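Local coordinates for protein SusD homolog (Bacteroides thetaiotaomicron, PDB 4MRU) that probably binds mucin O-glycans at the cell surface as a SusD-like, TPR-related lipoprotein of the outer membrane, at residues 121-126 and 430-435; 150-155 and 498-503; 273-278 and 358-363; 338-343 and 410-415. All coordinates share one frame; numbering follows the deposited sequence. Where two conformers were deposited one is given.

Contact 1 (121-126 and 430-435)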
# COMPACT_ATOMS: atom_id res chain seq x y z
N VAL A 121 -2.15 -4.79 7.94
CA VAL A 121 -1.71 -4.64 9.32
C VAL A 121 -0.51 -5.52 9.64
O VAL A 121 0.44 -5.06 10.25
CB VAL A 121 -2.87 -4.94 10.30
CG1 VAL A 121 -2.44 -4.78 11.74
CG2 VAL A 121 -4.05 -3.99 9.99
N THR A 122 -0.51 -6.79 9.23
CA THR A 122 0.67 -7.60 9.50
C THR A 122 1.88 -7.06 8.70
O THR A 122 3.00 -7.12 9.20
CB THR A 122 0.50 -9.11 9.24
OG1 THR A 122 1.72 -9.78 9.63
CG2 THR A 122 0.21 -9.43 7.81
N ASP A 123 1.66 -6.56 7.50
CA ASP A 123 2.78 -5.98 6.73
C ASP A 123 3.41 -4.77 7.41
O ASP A 123 4.62 -4.55 7.29
CB ASP A 123 2.36 -5.60 5.31
CG ASP A 123 2.23 -6.81 4.38
OD1 ASP A 123 2.59 -7.93 4.80
OD2 ASP A 123 1.75 -6.61 3.26
N ILE A 124 2.61 -4.01 8.15
CA ILE A 124 3.13 -2.87 8.92
C ILE A 124 3.92 -3.29 10.18
O ILE A 124 4.94 -2.65 10.51
CB ILE A 124 1.97 -1.94 9.31
CG1 ILE A 124 1.37 -1.33 8.05
CG2 ILE A 124 2.43 -0.84 10.26
CD1 ILE A 124 -0.02 -0.77 8.30
N TYR A 125 3.48 -4.33 10.88
CA TYR A 125 4.00 -4.66 12.24
C TYR A 125 4.79 -5.93 12.33
O TYR A 125 5.66 -6.03 13.19
CB TYR A 125 2.84 -4.78 13.24
CG TYR A 125 2.16 -3.45 13.45
CD1 TYR A 125 2.67 -2.52 14.34
CD2 TYR A 125 1.03 -3.13 12.78
CE1 TYR A 125 2.10 -1.28 14.50
CE2 TYR A 125 0.42 -1.90 12.96
CZ TYR A 125 0.95 -0.98 13.83
OH TYR A 125 0.31 0.23 14.02
N GLY A 126 4.48 -6.89 11.47
CA GLY A 126 5.00 -8.24 11.64
C GLY A 126 3.97 -9.10 12.36
O GLY A 126 2.79 -9.20 11.92
N SER A 430 2.93 0.47 -1.37
CA SER A 430 4.19 0.94 -1.92
C SER A 430 5.31 0.89 -0.89
O SER A 430 6.45 0.57 -1.19
CB SER A 430 4.01 2.36 -2.46
OG SER A 430 3.31 2.33 -3.68
N TRP A 431 4.97 1.15 0.36
CA TRP A 431 5.97 1.02 1.43
C TRP A 431 6.42 -0.44 1.56
O TRP A 431 7.63 -0.69 1.69
CB TRP A 431 5.42 1.57 2.73
CG TRP A 431 6.33 1.44 3.91
CD1 TRP A 431 7.68 1.50 3.91
CD2 TRP A 431 5.94 1.25 5.27
NE1 TRP A 431 8.18 1.34 5.18
CE2 TRP A 431 7.13 1.20 6.05
CE3 TRP A 431 4.70 1.11 5.92
CZ2 TRP A 431 7.13 1.03 7.43
CZ3 TRP A 431 4.69 0.92 7.30
CH2 TRP A 431 5.91 0.90 8.04
N SER A 432 5.47 -1.37 1.53
CA SER A 432 5.81 -2.77 1.69
C SER A 432 6.67 -3.19 0.54
O SER A 432 7.64 -3.88 0.72
CB SER A 432 4.54 -3.63 1.80
OG SER A 432 3.87 -3.30 2.97
N GLU A 433 6.32 -2.75 -0.67
CA GLU A 433 7.11 -3.15 -1.82
C GLU A 433 8.51 -2.54 -1.83
O GLU A 433 9.46 -3.12 -2.37
CB GLU A 433 6.33 -2.82 -3.10
CG GLU A 433 5.14 -3.77 -3.26
CD GLU A 433 5.62 -5.20 -3.44
OE1 GLU A 433 5.90 -5.53 -4.61
OE2 GLU A 433 5.79 -5.94 -2.42
N HIS A 434 8.62 -1.34 -1.30
CA HIS A 434 9.90 -0.65 -1.14
C HIS A 434 10.77 -1.37 -0.12
O HIS A 434 11.93 -1.64 -0.36
CB HIS A 434 9.72 0.85 -0.76
CG HIS A 434 11.01 1.51 -0.39
ND1 HIS A 434 11.90 2.00 -1.33
CD2 HIS A 434 11.62 1.66 0.81
CE1 HIS A 434 13.00 2.42 -0.72
NE2 HIS A 434 12.84 2.26 0.57
N ARG A 435 10.18 -1.75 1.00
CA ARG A 435 10.91 -2.60 1.95
C ARG A 435 11.38 -3.96 1.35
O ARG A 435 12.50 -4.41 1.59
CB ARG A 435 10.05 -2.83 3.18
CG ARG A 435 9.89 -1.57 4.02
CD ARG A 435 9.03 -1.84 5.26
NE ARG A 435 7.63 -1.96 4.90
CZ ARG A 435 6.68 -2.52 5.66
NH1 ARG A 435 7.00 -3.05 6.83
NH2 ARG A 435 5.43 -2.59 5.22
O HOH W 1 1.28 -3.83 2.82
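The backbone oxygen of Asp123 is gripped by two nitrogens of Arg435. NH1 lies 2.9 Å from Asp123 O and NH2 lies 3.0 Å from Asp123 O. Both bonds are bent. The NH1 bond comes in close to the carbonyl plane, while NH2 sits well above that plane. The oxygen lies near the plane of the guanidinium, at its end. The arginine chain bends at chi3 (-74°), and this turns the group back along its own helix. One face of the guanidinium then lies against the indole of Trp431, with NE 3.3 Å above the ring plane and toward its rim. A weak bond joins NH2 to Ser432 OG, and NH1 has a further acceptor in Arg460 O.

Ser432 OG touches Asp123 CB at 3.6 Å. One water bridges the two residues, 2.9 Å from Asp123 OD2, to which it donates, and 2.6 Å from Ser432 OG. Asp123 OD2 forms a salt bridge with Arg209 and a hydrogen bond with Gln119; OD1 is bonded to Tyr156 OH and Trp502 NE1. Ile124 supplies the apolar part. Its CG1 and CG2 both reach Trp431 CZ3, each at 4.1 Å, and the two side chains cross at about a right angle.

The helical segments 121-125 and 430-435 run at 46° with their axes 10.4 Å apart, so side chains and water fill the gap. Asp123 lies near the C-terminal end of helix 104-125, where carbonyls lack further turns to bond. The arginine provides donors there, and its positive charge is probably favoured by the negative end of the helix dipole.

Contact 2 (150-155 and 498-503)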
# COMPACT_ATOMS: atom_id res chain seq x y z
N ASP A 150 -0.02 -13.90 16.47
CA ASP A 150 0.56 -14.90 15.58
C ASP A 150 1.84 -14.35 14.94
O ASP A 150 1.94 -13.17 14.64
CB ASP A 150 -0.36 -15.25 14.43
CG ASP A 150 -1.69 -15.91 14.86
OD1 ASP A 150 -1.85 -16.34 16.01
OD2 ASP A 150 -2.59 -15.96 13.97
N SER A 151 2.76 -15.25 14.64
CA SER A 151 3.89 -14.88 13.80
C SER A 151 3.41 -14.39 12.44
O SER A 151 2.37 -14.80 11.95
CB SER A 151 4.87 -16.04 13.66
OG SER A 151 4.40 -17.05 12.80
N GLN A 152 4.19 -13.50 11.80
CA GLN A 152 3.79 -13.05 10.48
C GLN A 152 3.68 -14.24 9.53
O GLN A 152 2.75 -14.31 8.71
CB GLN A 152 4.75 -12.03 9.90
CG GLN A 152 4.37 -11.52 8.54
CD GLN A 152 5.29 -10.42 8.03
OE1 GLN A 152 6.41 -10.68 7.62
NE2 GLN A 152 4.80 -9.17 8.04
N LYS A 153 4.59 -15.20 9.65
CA LYS A 153 4.50 -16.40 8.79
C LYS A 153 3.16 -17.10 8.98
O LYS A 153 2.52 -17.52 8.00
CB LYS A 153 5.66 -17.36 9.06
CG LYS A 153 5.60 -18.60 8.17
CD LYS A 153 6.53 -19.70 8.56
CE LYS A 153 7.87 -19.71 7.83
NZ LYS A 153 8.38 -21.11 7.74
N ASP A 154 2.77 -17.28 10.22
CA ASP A 154 1.50 -17.95 10.53
C ASP A 154 0.31 -17.12 10.12
O ASP A 154 -0.73 -17.67 9.69
CB ASP A 154 1.40 -18.32 12.01
CG ASP A 154 2.30 -19.52 12.38
OD1 ASP A 154 2.77 -20.26 11.51
OD2 ASP A 154 2.50 -19.71 13.57
N VAL A 155 0.43 -15.80 10.19
CA VAL A 155 -0.65 -14.99 9.65
C VAL A 155 -0.83 -15.22 8.14
O VAL A 155 -1.95 -15.44 7.69
CB VAL A 155 -0.46 -13.50 9.93
CG1 VAL A 155 -1.58 -12.71 9.29
CG2 VAL A 155 -0.49 -13.25 11.43
N THR A 498 13.70 -2.94 12.98
CA THR A 498 13.67 -4.38 12.95
C THR A 498 12.87 -4.83 11.73
O THR A 498 11.80 -4.30 11.48
CB THR A 498 13.05 -4.91 14.25
OG1 THR A 498 13.96 -4.67 15.34
CG2 THR A 498 12.79 -6.41 14.17
N HIS A 499 13.40 -5.80 10.98
CA HIS A 499 12.72 -6.27 9.78
C HIS A 499 11.57 -7.21 10.16
O HIS A 499 11.73 -8.10 11.02
CB HIS A 499 13.68 -7.02 8.83
CG HIS A 499 14.68 -6.14 8.13
ND1 HIS A 499 15.25 -6.50 6.94
CD2 HIS A 499 15.20 -4.93 8.45
CE1 HIS A 499 16.09 -5.55 6.55
NE2 HIS A 499 16.08 -4.59 7.45
N VAL A 500 10.46 -7.09 9.46
CA VAL A 500 9.42 -8.11 9.51
C VAL A 500 9.90 -9.36 8.76
O VAL A 500 10.82 -9.28 7.95
CB VAL A 500 8.04 -7.61 8.97
CG1 VAL A 500 7.62 -6.31 9.68
CG2 VAL A 500 8.08 -7.41 7.49
N TRP A 501 9.19 -10.48 8.98
CA TRP A 501 9.66 -11.78 8.48
C TRP A 501 9.90 -11.83 6.97
O TRP A 501 10.88 -12.41 6.55
CB TRP A 501 8.68 -12.89 8.91
CG TRP A 501 8.91 -14.21 8.24
CD1 TRP A 501 9.91 -15.09 8.47
CD2 TRP A 501 8.08 -14.79 7.24
NE1 TRP A 501 9.78 -16.19 7.65
CE2 TRP A 501 8.67 -16.01 6.86
CE3 TRP A 501 6.90 -14.39 6.60
CZ2 TRP A 501 8.10 -16.85 5.91
CZ3 TRP A 501 6.35 -15.23 5.62
CH2 TRP A 501 6.95 -16.44 5.31
N TRP A 502 9.05 -11.25 6.14
CA TRP A 502 9.27 -11.36 4.70
C TRP A 502 10.39 -10.42 4.16
O TRP A 502 10.74 -10.55 3.01
CB TRP A 502 7.99 -11.14 3.88
CG TRP A 502 7.12 -9.91 4.17
CD1 TRP A 502 5.90 -9.93 4.71
CD2 TRP A 502 7.40 -8.54 3.85
NE1 TRP A 502 5.39 -8.67 4.79
CE2 TRP A 502 6.31 -7.79 4.30
CE3 TRP A 502 8.47 -7.88 3.29
CZ2 TRP A 502 6.24 -6.43 4.16
CZ3 TRP A 502 8.41 -6.49 3.16
CH2 TRP A 502 7.32 -5.79 3.62
N ASP A 503 10.87 -9.48 4.98
CA ASP A 503 11.84 -8.47 4.54
C ASP A 503 13.22 -9.04 4.70
O ASP A 503 13.92 -8.83 5.74
CB ASP A 503 11.64 -7.17 5.33
CG ASP A 503 12.59 -6.06 4.93
OD1 ASP A 503 13.39 -6.28 3.98
OD2 ASP A 503 12.53 -4.98 5.58
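Gln152 reaches from the first turn of its helix into the turn at 500-503. Its CB meets Trp501 CB at 4.1 Å. CG stands anti to the backbone N (chi1 -179°), and the extended chain carries the amide to the indole of Trp502. There CD lies 3.4 Å from Trp502 CD1, with the amide and ring planes only 4° apart. OE1 accepts from Trp502 N at 3.1 Å, and the donor sits nearly in line with the C=O bond (171°). The same oxygen also touches Trp501 CB and Val500 CG2. NE2 packs beside Trp502 NE1, but these are two donors and do not bond to each other. NE2 also packs close to Thr122 O. Trp502 NE1 is instead bonded to Asp123 OD1.

Lys153 covers the other tryptophan. Its CB stands over the centre of the six-membered ring of Trp501, 3.8 Å from the centroid, in a CH-pi contact. Its chain bends at chi3 and brings CE to 3.5 Å from Trp501 CZ2. NZ has a long, weak ion pair with Asp214.

Ser151 caps the helix by accepting from Asp154 N, and Glu486 accepts from the N-H groups of Gln152 and Lys153. The type I turn from Val500 to Asp503 is set between three helices. The start of helix 152-173 meets it through Gln152 and Lys153, Glu486 of helix 473-486 touches Trp501, and helix 427-437 packs against Trp502.

Contact 3 (273-278 and 358-363)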
# COMPACT_ATOMS: atom_id res chain seq x y z
N ASP A 273 6.02 12.74 -17.11
CA ASP A 273 4.97 11.74 -17.10
C ASP A 273 3.63 12.41 -17.40
O ASP A 273 3.19 13.30 -16.63
CB ASP A 273 4.99 11.05 -15.73
CG ASP A 273 4.18 9.79 -15.68
OD1 ASP A 273 3.05 9.76 -16.16
OD2 ASP A 273 4.69 8.83 -15.06
N PRO A 274 2.94 11.99 -18.49
CA PRO A 274 1.63 12.58 -18.75
C PRO A 274 0.56 12.37 -17.64
O PRO A 274 -0.45 13.05 -17.67
CB PRO A 274 1.18 11.88 -20.05
CG PRO A 274 2.44 11.41 -20.69
CD PRO A 274 3.35 11.03 -19.53
N ARG A 275 0.78 11.50 -16.67
CA ARG A 275 -0.21 11.31 -15.59
C ARG A 275 -0.21 12.41 -14.53
O ARG A 275 -1.07 12.41 -13.63
CB ARG A 275 0.04 9.96 -14.89
CG ARG A 275 -0.32 8.79 -15.76
CD ARG A 275 0.18 7.47 -15.17
NE ARG A 275 1.62 7.34 -15.32
CZ ARG A 275 2.31 6.22 -15.10
NH1 ARG A 275 1.70 5.11 -14.73
NH2 ARG A 275 3.62 6.21 -15.28
N ARG A 276 0.80 13.29 -14.57
CA ARG A 276 0.95 14.30 -13.53
C ARG A 276 -0.30 15.15 -13.38
O ARG A 276 -0.70 15.43 -12.27
CB ARG A 276 2.17 15.19 -13.80
CG ARG A 276 3.48 14.50 -13.44
CD ARG A 276 4.68 15.32 -13.89
NE ARG A 276 4.67 15.52 -15.32
CZ ARG A 276 5.38 16.45 -15.96
NH1 ARG A 276 6.19 17.27 -15.30
NH2 ARG A 276 5.27 16.54 -17.28
N ASP A 277 -0.94 15.52 -14.48
CA ASP A 277 -2.10 16.42 -14.38
C ASP A 277 -3.34 15.69 -13.89
O ASP A 277 -4.33 16.33 -13.59
CB ASP A 277 -2.37 17.22 -15.67
CG ASP A 277 -3.07 16.42 -16.74
OD1 ASP A 277 -2.88 15.19 -16.81
OD2 ASP A 277 -3.85 17.03 -17.50
N LYS A 278 -3.27 14.37 -13.81
CA LYS A 278 -4.33 13.57 -13.20
C LYS A 278 -4.02 13.25 -11.73
O LYS A 278 -4.92 12.95 -10.96
CB LYS A 278 -4.51 12.26 -13.96
CG LYS A 278 -4.77 12.46 -15.48
CD LYS A 278 -6.11 13.06 -15.71
CE LYS A 278 -6.48 13.11 -17.20
NZ LYS A 278 -5.38 13.67 -18.00
N LEU A 358 -2.13 0.21 -18.97
CA LEU A 358 -3.31 0.12 -18.13
C LEU A 358 -3.39 1.27 -17.15
O LEU A 358 -4.47 1.78 -16.91
CB LEU A 358 -3.33 -1.19 -17.34
CG LEU A 358 -3.64 -2.42 -18.17
CD1 LEU A 358 -3.33 -3.69 -17.40
CD2 LEU A 358 -5.09 -2.43 -18.62
N SER A 359 -2.27 1.65 -16.52
CA SER A 359 -2.31 2.80 -15.61
C SER A 359 -2.65 4.09 -16.37
O SER A 359 -3.44 4.88 -15.90
CB SER A 359 -1.00 2.95 -14.86
OG SER A 359 -0.93 4.14 -14.14
N PHE A 360 -2.01 4.34 -17.51
CA PHE A 360 -2.42 5.52 -18.32
C PHE A 360 -3.91 5.49 -18.65
O PHE A 360 -4.64 6.51 -18.53
CB PHE A 360 -1.62 5.61 -19.65
CG PHE A 360 -0.26 6.24 -19.52
CD1 PHE A 360 0.67 5.75 -18.61
CD2 PHE A 360 0.09 7.35 -20.32
CE1 PHE A 360 1.93 6.30 -18.55
CE2 PHE A 360 1.37 7.90 -20.25
CZ PHE A 360 2.27 7.40 -19.34
N GLU A 361 -4.37 4.34 -19.09
CA GLU A 361 -5.77 4.20 -19.46
C GLU A 361 -6.66 4.49 -18.23
O GLU A 361 -7.66 5.21 -18.36
CB GLU A 361 -6.05 2.81 -20.04
CG GLU A 361 -7.54 2.54 -20.33
CD GLU A 361 -7.85 1.10 -20.72
OE1 GLU A 361 -7.73 0.76 -21.92
OE2 GLU A 361 -8.18 0.29 -19.84
N GLU A 362 -6.29 3.99 -17.05
CA GLU A 362 -7.06 4.18 -15.79
C GLU A 362 -7.29 5.66 -15.52
O GLU A 362 -8.35 6.06 -15.05
CB GLU A 362 -6.32 3.51 -14.61
CG GLU A 362 -6.99 3.53 -13.23
CD GLU A 362 -6.01 3.16 -12.08
OE1 GLU A 362 -4.96 2.44 -12.32
OE2 GLU A 362 -6.33 3.55 -10.92
N HIS A 363 -6.29 6.47 -15.81
CA HIS A 363 -6.35 7.90 -15.53
C HIS A 363 -6.71 8.77 -16.74
O HIS A 363 -6.73 9.99 -16.64
CB HIS A 363 -5.01 8.33 -15.00
CG HIS A 363 -4.67 7.65 -13.71
ND1 HIS A 363 -5.24 8.02 -12.52
CD2 HIS A 363 -3.88 6.59 -13.44
CE1 HIS A 363 -4.79 7.24 -11.55
NE2 HIS A 363 -3.98 6.34 -12.09
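Arg275 faces two residues of helix 348-363, Ser359 and Phe360. Its CG is anti to the carbonyl carbon (chi1 -70°), and the chain bends at chi3 (-73°). This turns the guanidinium edge toward Ser359, where NH1 donates to Ser359 OG at 2.9 Å, in the plane of the group. Phe360 CE1 comes over one guanidinium face, 3.4 Å from Arg275 NE, with the two planes 37° apart.

Asp273 fixes the rotation of the arginine from the other edge. Its OD1 takes NE at 2.9 Å on the syn lone pair, and its OD2 takes NH2 at 2.8 Å. Gln418 is a further partner of NH2. Pro274 CG packs on Phe360 CE2 at 3.7 Å.

Farther along, the aliphatic chain of Lys278 runs alongside His363, the two pointing opposite ways. The lysine CE lies 3.2 Å from His363 O, while its NZ pairs with Asp277.

The side-on salt bridge to Asp273 braces the arginine, and the Ser359 bond and Phe360 packing hold the turn to one helix of the TPR-like SusD fold. Asp273 OD1 also accepts from Arg275 N on its anti side. This makes an Asx turn, a common way to lead into a helix, here 276-279.

Contact 4 (338-343 and 410-415)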
# COMPACT_ATOMS: atom_id res chain seq x y z
N ALA A 338 7.27 -13.12 -13.95
CA ALA A 338 7.82 -13.62 -15.18
C ALA A 338 9.37 -13.44 -15.21
O ALA A 338 10.09 -14.34 -15.62
CB ALA A 338 7.16 -12.94 -16.38
N LEU A 339 9.83 -12.29 -14.73
CA LEU A 339 11.24 -12.03 -14.63
C LEU A 339 11.91 -13.05 -13.72
O LEU A 339 13.05 -13.44 -13.95
CB LEU A 339 11.46 -10.62 -14.11
CG LEU A 339 12.87 -10.09 -14.28
CD1 LEU A 339 13.26 -9.88 -15.75
CD2 LEU A 339 13.01 -8.80 -13.52
N ARG A 340 11.18 -13.54 -12.71
CA ARG A 340 11.68 -14.54 -11.78
C ARG A 340 11.50 -15.97 -12.30
O ARG A 340 11.79 -16.93 -11.59
CB ARG A 340 10.99 -14.39 -10.40
CG ARG A 340 11.30 -13.12 -9.63
CD ARG A 340 10.53 -13.02 -8.33
NE ARG A 340 10.80 -11.75 -7.71
CZ ARG A 340 11.94 -11.47 -7.06
NH1 ARG A 340 12.92 -12.35 -6.94
NH2 ARG A 340 12.12 -10.27 -6.56
N LYS A 341 11.00 -16.11 -13.52
CA LYS A 341 10.78 -17.39 -14.17
C LYS A 341 9.59 -18.13 -13.55
O LYS A 341 9.47 -19.32 -13.68
CB LYS A 341 12.06 -18.28 -14.17
CG LYS A 341 13.29 -17.59 -14.77
CD LYS A 341 14.44 -18.53 -15.15
CE LYS A 341 15.30 -18.95 -13.97
NZ LYS A 341 16.38 -17.96 -13.66
N TRP A 342 8.68 -17.41 -12.88
CA TRP A 342 7.43 -18.03 -12.46
C TRP A 342 6.51 -18.06 -13.69
O TRP A 342 6.62 -17.19 -14.59
CB TRP A 342 6.76 -17.23 -11.36
CG TRP A 342 7.49 -17.16 -10.09
CD1 TRP A 342 8.76 -17.56 -9.85
CD2 TRP A 342 7.02 -16.59 -8.89
NE1 TRP A 342 9.11 -17.32 -8.55
CE2 TRP A 342 8.05 -16.73 -7.93
CE3 TRP A 342 5.81 -16.02 -8.51
CZ2 TRP A 342 7.90 -16.31 -6.63
CZ3 TRP A 342 5.67 -15.61 -7.22
CH2 TRP A 342 6.70 -15.76 -6.29
N ASN A 343 5.60 -19.02 -13.73
CA ASN A 343 4.71 -19.12 -14.89
C ASN A 343 3.51 -18.18 -14.75
O ASN A 343 2.49 -18.53 -14.14
CB ASN A 343 4.28 -20.56 -15.12
CG ASN A 343 3.47 -20.70 -16.39
OD1 ASN A 343 3.24 -19.73 -17.13
ND2 ASN A 343 3.00 -21.90 -16.65
N GLU A 410 18.00 -4.33 -12.42
CA GLU A 410 17.58 -3.11 -13.11
C GLU A 410 16.13 -3.22 -13.62
O GLU A 410 15.34 -2.26 -13.50
CB GLU A 410 18.53 -2.76 -14.26
CG GLU A 410 18.24 -1.39 -14.88
CD GLU A 410 18.97 -1.15 -16.19
OE1 GLU A 410 20.22 -0.99 -16.13
OE2 GLU A 410 18.32 -1.08 -17.28
N ASN A 411 15.76 -4.36 -14.19
CA ASN A 411 14.44 -4.49 -14.72
C ASN A 411 13.43 -4.60 -13.56
O ASN A 411 12.33 -4.11 -13.66
CB ASN A 411 14.33 -5.69 -15.72
CG ASN A 411 14.75 -5.31 -17.14
OD1 ASN A 411 14.52 -4.18 -17.58
ND2 ASN A 411 15.39 -6.22 -17.83
N LEU A 412 13.83 -5.21 -12.45
CA LEU A 412 12.97 -5.26 -11.28
C LEU A 412 12.74 -3.82 -10.76
O LEU A 412 11.62 -3.42 -10.44
CB LEU A 412 13.58 -6.13 -10.19
CG LEU A 412 12.83 -6.18 -8.86
CD1 LEU A 412 11.46 -6.79 -9.04
CD2 LEU A 412 13.64 -6.98 -7.81
N GLU A 413 13.81 -3.04 -10.77
CA GLU A 413 13.74 -1.67 -10.33
C GLU A 413 12.71 -0.86 -11.15
O GLU A 413 11.91 -0.15 -10.57
CB GLU A 413 15.12 -1.01 -10.37
CG GLU A 413 15.11 0.45 -9.90
CD GLU A 413 16.46 1.10 -9.87
OE1 GLU A 413 17.45 0.49 -10.40
OE2 GLU A 413 16.51 2.26 -9.36
N ARG A 414 12.71 -1.00 -12.48
CA ARG A 414 11.71 -0.27 -13.29
C ARG A 414 10.30 -0.87 -13.10
O ARG A 414 9.35 -0.11 -13.05
CB ARG A 414 12.11 -0.13 -14.78
CG ARG A 414 12.44 -1.39 -15.54
CD ARG A 414 12.60 -1.05 -17.02
NE ARG A 414 13.59 0.00 -17.22
CZ ARG A 414 14.91 -0.19 -17.23
NH1 ARG A 414 15.42 -1.40 -17.05
NH2 ARG A 414 15.72 0.82 -17.38
N ILE A 415 10.15 -2.20 -12.98
CA ILE A 415 8.84 -2.78 -12.73
C ILE A 415 8.26 -2.17 -11.44
O ILE A 415 7.15 -1.69 -11.40
CB ILE A 415 8.89 -4.31 -12.62
CG1 ILE A 415 9.22 -4.93 -13.98
CG2 ILE A 415 7.59 -4.85 -12.03
CD1 ILE A 415 9.57 -6.38 -13.91
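Leu339 packs one methyl, CD2, against the side of helix 408-423. CD2 lies 3.8 Å from Leu412 N and 4.0 Å from Asn411 CB. It also reaches Ile415 CD1 at 4.2 Å, so a single methyl meets three residues spread over about one helical turn. CG of Leu339 is anti to the backbone N (chi1 -165°), which points the branch across to that helix. Leu339 and Asn411 cross at about a right angle. This is the tight part, and its touching residues are buried.

The other part is looser. Arg340 is partly exposed and extended from CG to NE, and it makes a single van der Waals contact, NH2 to Leu412 CD2 at 3.8 Å. No hydrogen bond crosses the contact. The polar ends are served elsewhere: Arg340 NE pairs with Glu336 and NH2 with Tyr212, while Asn411 ND2 donates to Asn401 O and Gly404 O.

Just beyond, Lys341 ends the helix in a Schellman motif with positive phi, and Trp342 turns to helix 216-229. The contact joins the C-terminal end of helix 327-339 to the early turns of helix 408-423. Helix 348-363 adjoins both, through Ala338 on one side and Ile415 on the other.

Contacts 1 and 2 form one continuous region, with centres 10 Å apart. They share Asp123 and Trp502, and Ser432 and Arg435 pack on 498-503. Contacts 3 and 4 are separate from this region and from each other, with centres 23 Å apart. They are tied through successive helices, 327-339 and 348-363, and both are nested within the loops closed by contacts 1 and 2. Contacts 1 and 2 lie away from the annotated site. The side chains of Phe360 and Asn411 are about 11 and 12 Å from that of Asn373, a magnesium-binding residue that carries no ion in this chain, and about 13 and 11 Å from the bound magnesium ion.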